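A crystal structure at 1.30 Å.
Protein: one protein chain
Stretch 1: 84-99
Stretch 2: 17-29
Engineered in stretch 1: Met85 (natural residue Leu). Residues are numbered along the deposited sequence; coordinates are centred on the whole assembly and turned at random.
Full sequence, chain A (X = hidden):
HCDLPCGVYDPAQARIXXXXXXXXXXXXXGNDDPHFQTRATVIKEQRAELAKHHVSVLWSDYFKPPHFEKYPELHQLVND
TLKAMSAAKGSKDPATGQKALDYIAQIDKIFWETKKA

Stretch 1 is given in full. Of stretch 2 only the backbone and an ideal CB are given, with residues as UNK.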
ATOM      1  N   ALA A  84     -15.790  15.963  -6.983  1.00 10.80           N
ATOM      2  CA  ALA A  84     -14.973  17.158  -6.955  1.00 10.88           C
ATOM      3  C   ALA A  84     -13.497  16.815  -6.746  1.00 11.13           C
ATOM      4  O   ALA A  84     -12.602  17.493  -7.279  1.00 10.92           O
ATOM      5  CB  ALA A  84     -15.415  18.148  -5.905  1.00 11.60           C
ATOM      6  N   MET A  85     -13.285  15.749  -5.975  1.00 11.13           N
ATOM      7  CA  MET A  85     -11.918  15.294  -5.757  1.00 11.22           C
ATOM      8  C   MET A  85     -11.327  14.713  -7.036  1.00 11.55           C
ATOM      9  O   MET A  85     -10.157  14.912  -7.351  1.00 10.32           O
ATOM     10  CB  MET A  85     -11.852  14.280  -4.612  1.00 18.49           C
ATOM     11  CG  MET A  85     -12.010  14.836  -3.227  1.00 24.34           C
ATOM     12  SD  MET A  85     -10.773  15.989  -2.629  1.00 30.89           S
ATOM     13  CE  MET A  85      -9.364  15.885  -3.732  1.00 12.13           C
ATOM     14  N   SER A  86     -12.139  13.971  -7.778  1.00 11.11           N
ATOM     15  CA  SER A  86     -11.718  13.460  -9.059  1.00 10.92           C
ATOM     16  C   SER A  86     -11.360  14.624  -9.983  1.00 10.59           C
ATOM     17  O   SER A  86     -10.401  14.565 -10.749  1.00 10.76           O
ATOM     18  CB  SER A  86     -12.781  12.611  -9.712  1.00 12.23           C
ATOM     19  OG  SER A  86     -12.981  11.371  -9.064  1.00 12.11           O
ATOM     20  N   ALA A  87     -12.164  15.673  -9.972  1.00 11.35           N
ATOM     21  CA  ALA A  87     -11.882  16.835 -10.823  1.00 11.20           C
ATOM     22  C   ALA A  87     -10.596  17.525 -10.406  1.00 10.41           C
ATOM     23  O   ALA A  87      -9.839  18.005 -11.260  1.00 10.30           O
ATOM     24  CB  ALA A  87     -13.037  17.815 -10.783  1.00 12.63           C
ATOM     25  N   ALA A  88     -10.313  17.579  -9.110  1.00  9.88           N
ATOM     26  CA  ALA A  88      -9.045  18.160  -8.632  1.00  9.79           C
ATOM     27  C   ALA A  88      -7.866  17.312  -9.061  1.00  9.20           C
ATOM     28  O   ALA A  88      -6.806  17.810  -9.444  1.00 10.05           O
ATOM     29  CB  ALA A  88      -9.063  18.331  -7.118  1.00  9.43           C
ATOM     30  N   LYS A  89      -7.974  15.993  -9.007  1.00 10.41           N
ATOM     31  CA  LYS A  89      -6.937  15.131  -9.607  1.00  9.75           C
ATOM     32  C   LYS A  89      -6.632  15.548 -11.031  1.00 10.94           C
ATOM     33  O   LYS A  89      -5.456  15.623 -11.402  1.00 10.94           O
ATOM     34  CB  LYS A  89      -7.296  13.625  -9.662  1.00 12.36           C
ATOM     35  CG  LYS A  89      -7.271  12.911  -8.321  1.00 11.57           C
ATOM     36  CD  LYS A  89      -7.640  11.445  -8.573  1.00  8.53           C
ATOM     37  CE  LYS A  89      -7.637  10.596  -7.298  1.00 10.94           C
ATOM     38  NZ  LYS A  89      -7.922   9.156  -7.586  1.00 10.40           N
ATOM     39  N   GLY A  90      -7.655  15.794 -11.824  1.00 10.11           N
ATOM     40  CA  GLY A  90      -7.499  16.111 -13.212  1.00 10.47           C
ATOM     41  C   GLY A  90      -6.987  17.500 -13.532  1.00 10.40           C
ATOM     42  O   GLY A  90      -6.747  17.761 -14.712  1.00 13.39           O
ATOM     43  N   SER A  91      -6.860  18.386 -12.561  1.00  9.81           N
ATOM     44  CA  SER A  91      -6.603  19.790 -12.711  1.00  9.77           C
ATOM     45  C   SER A  91      -5.411  20.302 -11.920  1.00  9.27           C
ATOM     46  O   SER A  91      -5.099  19.843 -10.849  1.00 11.28           O
ATOM     47  CB  SER A  91      -7.844  20.605 -12.297  1.00 10.45           C
ATOM     48  OG  SER A  91      -7.679  21.991 -12.561  1.00 12.28           O
ATOM     49  N   LYS A  92      -4.770  21.326 -12.521  1.00  9.53           N
ATOM     50  CA  LYS A  92      -3.744  22.134 -11.884  1.00  9.40           C
ATOM     51  C   LYS A  92      -4.349  23.355 -11.181  1.00 10.55           C
ATOM     52  O   LYS A  92      -3.642  24.036 -10.424  1.00 12.52           O
ATOM     53  CB  LYS A  92      -2.698  22.565 -12.912  1.00 11.87           C
ATOM     54  CG  LYS A  92      -1.904  21.393 -13.487  1.00 13.64           C
ATOM     55  CD  LYS A  92      -1.103  21.736 -14.738  1.00 20.94           C
ATOM     56  CE  LYS A  92      -0.270  22.968 -14.624  1.00 21.52           C
ATOM     57  NZ  LYS A  92       0.336  23.389 -15.907  1.00 20.65           N
ATOM     58  N   ASP A  93      -5.615  23.651 -11.421  1.00 10.78           N
ATOM     59  CA  ASP A  93      -6.242  24.886 -10.952  1.00 11.41           C
ATOM     60  C   ASP A  93      -6.567  24.787  -9.480  1.00 10.37           C
ATOM     61  O   ASP A  93      -7.432  23.944  -9.208  1.00 10.43           O
ATOM     62  CB  ASP A  93      -7.488  25.122 -11.784  1.00 12.54           C
ATOM     63  CG  ASP A  93      -8.290  26.330 -11.368  1.00 13.86           C
ATOM     64  OD1 ASP A  93      -7.767  27.133 -10.570  1.00 13.27           O
ATOM     65  OD2 ASP A  93      -9.452  26.446 -11.837  1.00 16.03           O
ATOM     66  N   PRO A  94      -5.973  25.577  -8.591  1.00  9.88           N
ATOM     67  CA  PRO A  94      -6.334  25.471  -7.171  1.00  9.61           C
ATOM     68  C   PRO A  94      -7.816  25.760  -6.881  1.00 11.00           C
ATOM     69  O   PRO A  94      -8.267  25.345  -5.795  1.00 10.89           O
ATOM     70  CB  PRO A  94      -5.442  26.501  -6.488  1.00 13.21           C
ATOM     71  CG  PRO A  94      -4.650  27.192  -7.534  1.00 13.50           C
ATOM     72  CD  PRO A  94      -4.964  26.594  -8.834  1.00 10.46           C
ATOM     73  N   ALA A  95      -8.574  26.388  -7.771  1.00 10.92           N
ATOM     74  CA  ALA A  95      -9.989  26.526  -7.544  1.00 11.71           C
ATOM     75  C   ALA A  95     -10.691  25.175  -7.494  1.00 11.10           C
ATOM     76  O   ALA A  95     -11.732  25.040  -6.867  1.00 11.56           O
ATOM     77  CB  ALA A  95     -10.664  27.431  -8.563  1.00 13.58           C
ATOM     78  N   THR A  96     -10.157  24.173  -8.148  1.00 10.04           N
ATOM     79  CA  THR A  96     -10.729  22.824  -8.117  1.00 11.49           C
ATOM     80  C   THR A  96     -10.443  22.216  -6.746  1.00  9.33           C
ATOM     81  O   THR A  96     -11.333  21.604  -6.152  1.00 10.58           O
ATOM     82  CB  THR A  96     -10.271  21.880  -9.233  1.00 10.94           C
ATOM     83  OG1 THR A  96      -8.858  21.616  -9.191  1.00 10.48           O
ATOM     84  CG2 THR A  96     -10.582  22.498 -10.589  1.00 13.44           C
ATOM     85  N   GLY A  97      -9.224  22.382  -6.243  1.00 10.24           N
ATOM     86  CA  GLY A  97      -9.002  21.946  -4.868  1.00  9.18           C
ATOM     87  C   GLY A  97      -9.892  22.702  -3.889  1.00  9.20           C
ATOM     88  O   GLY A  97     -10.361  22.102  -2.908  1.00  9.52           O
ATOM     89  N   GLN A  98     -10.126  23.989  -4.124  1.00 10.23           N
ATOM     90  CA  GLN A  98     -10.958  24.723  -3.172  1.00 11.25           C
ATOM     91  C   GLN A  98     -12.402  24.256  -3.205  1.00 11.50           C
ATOM     92  O   GLN A  98     -13.112  24.190  -2.199  1.00 10.92           O
ATOM     93  CB  GLN A  98     -10.848  26.210  -3.494  1.00 10.76           C
ATOM     94  CG  GLN A  98     -11.688  27.045  -2.525  1.00 12.42           C
ATOM     95  CD  GLN A  98     -11.195  26.891  -1.107  1.00 12.31           C
ATOM     96  OE1 GLN A  98      -9.976  27.065  -0.895  1.00 15.80           O
ATOM     97  NE2 GLN A  98     -12.081  26.590  -0.153  1.00 14.40           N
ATOM     98  N   LYS A  99     -12.904  23.921  -4.397  1.00 10.31           N
ATOM     99  CA  LYS A  99     -14.256  23.367  -4.542  1.00 10.40           C
ATOM    100  C   LYS A  99     -14.375  22.059  -3.761  1.00 11.13           C
ATOM    101  O   LYS A  99     -15.374  21.863  -3.029  1.00 10.09           O
ATOM    102  CB  LYS A  99     -14.672  23.127  -5.999  1.00 12.68           C
ATOM    103  CG  LYS A  99     -16.171  22.822  -6.072  1.00 19.12           C
ATOM    104  CD  LYS A  99     -16.624  22.662  -7.491  1.00 28.21           C
ATOM    105  CE  LYS A  99     -18.131  22.509  -7.638  1.00 36.54           C
ATOM    106  NZ  LYS A  99     -18.584  21.999  -8.976  1.00 49.66           N
ATOM    107  N   UNK A  17      -5.899  16.393   3.627  1.00  8.06           N
ATOM    108  CA  UNK A  17      -5.412  15.899   2.318  1.00  7.85           C
ATOM    109  C   UNK A  17      -5.900  16.830   1.221  1.00  8.36           C
ATOM    110  O   UNK A  17      -5.118  17.113   0.311  1.00  9.18           O
ATOM    111  CB  UNK A  17      -5.885  14.469   2.051  1.00  7.85           C
ATOM    112  N   UNK A  18      -7.154  17.319   1.288  1.00  8.29           N
ATOM    113  CA  UNK A  18      -7.625  18.262   0.281  1.00  9.68           C
ATOM    114  C   UNK A  18      -6.869  19.571   0.355  1.00  8.94           C
ATOM    115  O   UNK A  18      -6.620  20.217  -0.675  1.00  8.72           O
ATOM    116  CB  UNK A  18      -9.125  18.516   0.445  1.00  9.68           C
ATOM    117  N   UNK A  19      -6.469  20.026   1.539  1.00  9.05           N
ATOM    118  CA  UNK A  19      -5.622  21.196   1.673  1.00  9.65           C
ATOM    119  C   UNK A  19      -4.283  20.996   0.954  1.00  8.02           C
ATOM    120  O   UNK A  19      -3.751  21.859   0.280  1.00  9.35           O
ATOM    121  CB  UNK A  19      -5.390  21.510   3.152  1.00  9.65           C
ATOM    122  N   UNK A  20      -3.701  19.789   1.121  1.00  8.34           N
ATOM    123  CA  UNK A  20      -2.442  19.534   0.434  1.00  8.83           C
ATOM    124  C   UNK A  20      -2.671  19.507  -1.085  1.00 10.08           C
ATOM    125  O   UNK A  20      -1.848  20.051  -1.822  1.00  8.21           O
ATOM    126  CB  UNK A  20      -1.827  18.217   0.912  1.00  8.83           C
ATOM    127  N   UNK A  21      -3.786  18.958  -1.588  1.00  7.84           N
ATOM    128  CA  UNK A  21      -4.065  19.026  -3.007  1.00  7.90           C
ATOM    129  C   UNK A  21      -4.065  20.486  -3.495  1.00  8.56           C
ATOM    130  O   UNK A  21      -3.424  20.817  -4.501  1.00  8.35           O
ATOM    131  CB  UNK A  21      -5.407  18.357  -3.311  1.00  7.90           C
ATOM    132  N   UNK A  22      -4.810  21.357  -2.816  1.00  8.41           N
ATOM    133  CA  UNK A  22      -4.872  22.744  -3.242  1.00  7.59           C
ATOM    134  C   UNK A  22      -3.513  23.425  -3.205  1.00  7.78           C
ATOM    135  O   UNK A  22      -3.138  24.192  -4.094  1.00  9.16           O
ATOM    136  CB  UNK A  22      -5.860  23.515  -2.364  1.00  7.59           C
ATOM    137  N   UNK A  23      -2.770  23.117  -2.153  1.00  8.27           N
ATOM    138  CA  UNK A  23      -1.424  23.667  -2.013  1.00  9.18           C
ATOM    139  C   UNK A  23      -0.519  23.221  -3.160  1.00  8.97           C
ATOM    140  O   UNK A  23       0.248  24.034  -3.699  1.00 10.29           O
ATOM    141  CB  UNK A  23      -0.817  23.247  -0.673  1.00  9.18           C
ATOM    142  N   UNK A  24      -0.583  21.970  -3.534  1.00  7.83           N
ATOM    143  CA  UNK A  24       0.164  21.461  -4.679  1.00  7.62           C
ATOM    144  C   UNK A  24      -0.228  22.184  -5.951  1.00  8.11           C
ATOM    145  O   UNK A  24       0.642  22.607  -6.726  1.00  9.14           O
ATOM    146  CB  UNK A  24      -0.061  19.956  -4.841  1.00  7.62           C
ATOM    147  N   UNK A  25      -1.518  22.365  -6.180  1.00  8.07           N
ATOM    148  CA  UNK A  25      -1.978  23.109  -7.347  1.00  8.28           C
ATOM    149  C   UNK A  25      -1.400  24.529  -7.342  1.00  8.80           C
ATOM    150  O   UNK A  25      -0.910  24.972  -8.386  1.00 10.87           O
ATOM    151  CB  UNK A  25      -3.507  23.155  -7.381  1.00  8.28           C
ATOM    152  N   UNK A  26      -1.428  25.233  -6.203  1.00  9.28           N
ATOM    153  CA  UNK A  26      -0.843  26.581  -6.164  1.00 11.76           C
ATOM    154  C   UNK A  26       0.634  26.563  -6.540  1.00 12.56           C
ATOM    155  O   UNK A  26       1.183  27.385  -7.303  1.00 12.68           O
ATOM    156  CB  UNK A  26      -1.014  27.194  -4.773  1.00 11.76           C
ATOM    157  N   UNK A  27       1.357  25.590  -5.989  1.00 10.68           N
ATOM    158  CA  UNK A  27       2.785  25.521  -6.279  1.00 11.78           C
ATOM    159  C   UNK A  27       3.087  25.201  -7.730  1.00 11.22           C
ATOM    160  O   UNK A  27       4.091  25.627  -8.276  1.00 12.70           O
ATOM    161  CB  UNK A  27       3.445  24.472  -5.382  1.00 11.78           C
ATOM    162  N   UNK A  28       2.235  24.443  -8.371  1.00 10.94           N
ATOM    163  CA  UNK A  28       2.417  24.148  -9.786  1.00 10.75           C
ATOM    164  C   UNK A  28       2.395  25.420 -10.590  1.00 12.28           C
ATOM    165  O   UNK A  28       3.010  25.508 -11.610  1.00 15.24           O
ATOM    166  CB  UNK A  28       1.340  23.185 -10.289  1.00 10.75           C
ATOM    167  N   UNK A  29       1.654  26.416 -10.146  1.00 12.98           N
ATOM    168  CA  UNK A  29       1.551  27.608 -10.984  1.00 14.40           C
ATOM    169  C   UNK A  29       2.845  28.404 -10.870  1.00 15.88           C
ATOM    170  O   UNK A  29       3.131  29.251 -11.700  1.00 20.75           O
ATOM    171  CB  UNK A  29       0.348  28.464 -10.583  1.00 14.40           C
TER

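Stretch 2 is helical throughout. The helical backbone excludes little, but the N-H groups from 21 onward bond to carbonyls a turn earlier, which disfavours proline there. It runs nearly antiparallel to helix 94-99, with a closest axial approach of 8.0 Å, and at 28° to helix 84-89.

Positions 17, 19 and 20 have nothing of stretch 1 within 5.5 Å of the ideal CB, so stretch 1 leaves their identity open. They are Glu17, Glu19 and Ser20; Ser20 OG donates to Glu17 O (2.9 Å).

At position 18 CA-to-CB points sideways, and the ideal CB already lies 4.3 Å from Met85 SD. A small apolar residue suits this spacing. It is Ala18, whose CB packs 4.2 Å from SD of Met85, an engineered residue. A water donates to Ala18 O (2.8 Å) and Gly97 O (2.9 Å).

Position 21 points toward stretch 1, between the CE of Met85, the CB of Ala88 and the CA of Gly97. Valine, isoleucine or leucine would be reasonable. Val21 places CG1 4.0 Å from Ala88 CB and CG2 4.3 Å from Met85 CE.

Position 22 points sideways over Gly97, whose CA is 4.3 Å from the ideal CB. The carboxamide of Gln98 lies farther out, so a long polar chain, such as lysine, arginine or glutamine, could reach it. Lys22 is fully extended: its CG passes 4.0 Å from Pro94 CB, and its NZ donates to Gln98 OE1 (2.8 Å).

Position 25 points toward the turn before helix 94-99, its ideal CB 3.2 Å from Lys92 O. Carbonyls, the Thr96 hydroxyl and the amide of Gly97 invite a side chain that both donates and accepts; glutamine fits well, though other polar residues are conceivable. Gln25 sits as a knob among Ala88, Pro94, Thr96 and Gly97. Its NE2 donates to Ser91 O (3.0 Å) and Thr96 OG1 (2.9 Å), while its OE1 accepts a weak bond from Gly97 N (3.1 Å). An ideal CB at Gly97 would lie 2.5 Å from Gln25 OE1, a clash.

Position 26 points sideways beside the Pro94 ring, where any chain with aliphatic carbons would serve. Glu26 CG lies 3.7 Å from Pro94 CB.

Position 28 points toward the aliphatic part of Lys92, favouring a long apolar chain such as methionine or leucine; Met28 CE lies 3.8 Å from Lys92 CG. Stretch 1 sets no preference at 23, 24, 27 and 29, so many helix-compatible side chains would do; they are Ala23, Val24, Lys27 and Ala29.

Stretch 2 (17-29) EAESVKAVQEKMA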
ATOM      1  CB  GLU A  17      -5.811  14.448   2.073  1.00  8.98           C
ATOM      2  CG  GLU A  17      -5.219  13.457   3.061  1.00  9.03           C
ATOM      3  CD  GLU A  17      -3.704  13.436   3.024  1.00 10.41           C
ATOM      4  OE1 GLU A  17      -3.122  12.782   3.894  1.00 11.74           O
ATOM      5  OE2 GLU A  17      -3.105  14.074   2.115  1.00 11.11           O
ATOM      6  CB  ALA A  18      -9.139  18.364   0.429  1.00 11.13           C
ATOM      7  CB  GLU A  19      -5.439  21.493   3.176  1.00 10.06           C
ATOM      8  CG  GLU A  19      -6.642  22.092   3.869  1.00 14.88           C
ATOM      9  CD  GLU A  19      -6.472  22.257   5.362  1.00 22.60           C
ATOM     10  OE1 GLU A  19      -7.440  22.714   6.022  1.00 32.84           O
ATOM     11  OE2 GLU A  19      -5.396  21.923   5.911  1.00 29.79           O
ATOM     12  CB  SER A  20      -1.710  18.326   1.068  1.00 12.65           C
ATOM     13  OG  SER A  20      -2.252  17.219   0.477  1.00 23.53           O
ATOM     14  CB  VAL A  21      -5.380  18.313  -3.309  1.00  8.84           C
ATOM     15  CG1 VAL A  21      -5.878  18.545  -4.719  1.00  8.34           C
ATOM     16  CG2 VAL A  21      -5.247  16.801  -3.148  1.00  9.53           C
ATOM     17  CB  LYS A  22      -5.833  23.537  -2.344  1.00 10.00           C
ATOM     18  CG  LYS A  22      -6.025  24.952  -2.846  1.00 11.53           C
ATOM     19  CD  LYS A  22      -6.976  25.788  -1.974  1.00 14.01           C
ATOM     20  CE  LYS A  22      -6.994  27.191  -2.555  1.00 21.77           C
ATOM     21  NZ  LYS A  22      -7.551  28.250  -1.671  1.00 27.89           N
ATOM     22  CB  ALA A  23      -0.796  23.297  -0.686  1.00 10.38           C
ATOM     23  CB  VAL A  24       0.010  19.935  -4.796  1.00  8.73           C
ATOM     24  CG1 VAL A  24       0.645  19.429  -6.085  1.00  9.20           C
ATOM     25  CG2 VAL A  24       0.677  19.245  -3.615  1.00 10.15           C
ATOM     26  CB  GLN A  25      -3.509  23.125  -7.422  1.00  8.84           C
ATOM     27  CG  GLN A  25      -4.105  21.748  -7.617  1.00  7.98           C
ATOM     28  CD  GLN A  25      -5.609  21.685  -7.462  1.00  9.25           C
ATOM     29  OE1 GLN A  25      -6.181  22.313  -6.562  1.00  8.68           O
ATOM     30  NE2 GLN A  25      -6.245  20.872  -8.312  1.00  9.29           N
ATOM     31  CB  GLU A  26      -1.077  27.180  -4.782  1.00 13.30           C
ATOM     32  CG  GLU A  26      -2.514  27.425  -4.415  1.00 15.62           C
ATOM     33  CD  GLU A  26      -2.827  27.633  -2.955  1.00 21.53           C
ATOM     34  OE1 GLU A  26      -3.893  28.194  -2.618  1.00 25.01           O
ATOM     35  OE2 GLU A  26      -2.049  27.246  -2.065  1.00 26.69           O
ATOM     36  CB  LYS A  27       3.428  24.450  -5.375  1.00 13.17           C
ATOM     37  CG  LYS A  27       3.434  24.922  -3.920  1.00 18.69           C
ATOM     38  CD  LYS A  27       4.025  23.971  -2.948  1.00 24.54           C
ATOM     39  CE  LYS A  27       4.240  24.557  -1.572  1.00 23.83           C
ATOM     40  NZ  LYS A  27       4.907  25.876  -1.489  1.00 34.47           N
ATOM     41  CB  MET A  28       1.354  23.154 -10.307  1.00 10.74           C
ATOM     42  CG  MET A  28       1.493  21.779  -9.650  1.00 10.37           C
ATOM     43  SD  MET A  28       0.340  20.527 -10.248  1.00 12.43           S
ATOM     44  CE  MET A  28       1.176  20.021 -11.753  1.00 16.21           C
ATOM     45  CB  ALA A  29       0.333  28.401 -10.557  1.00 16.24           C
TER
HETATM   46  O   HOH W   1      -8.660  19.806  -2.496  1.00 15.49           O
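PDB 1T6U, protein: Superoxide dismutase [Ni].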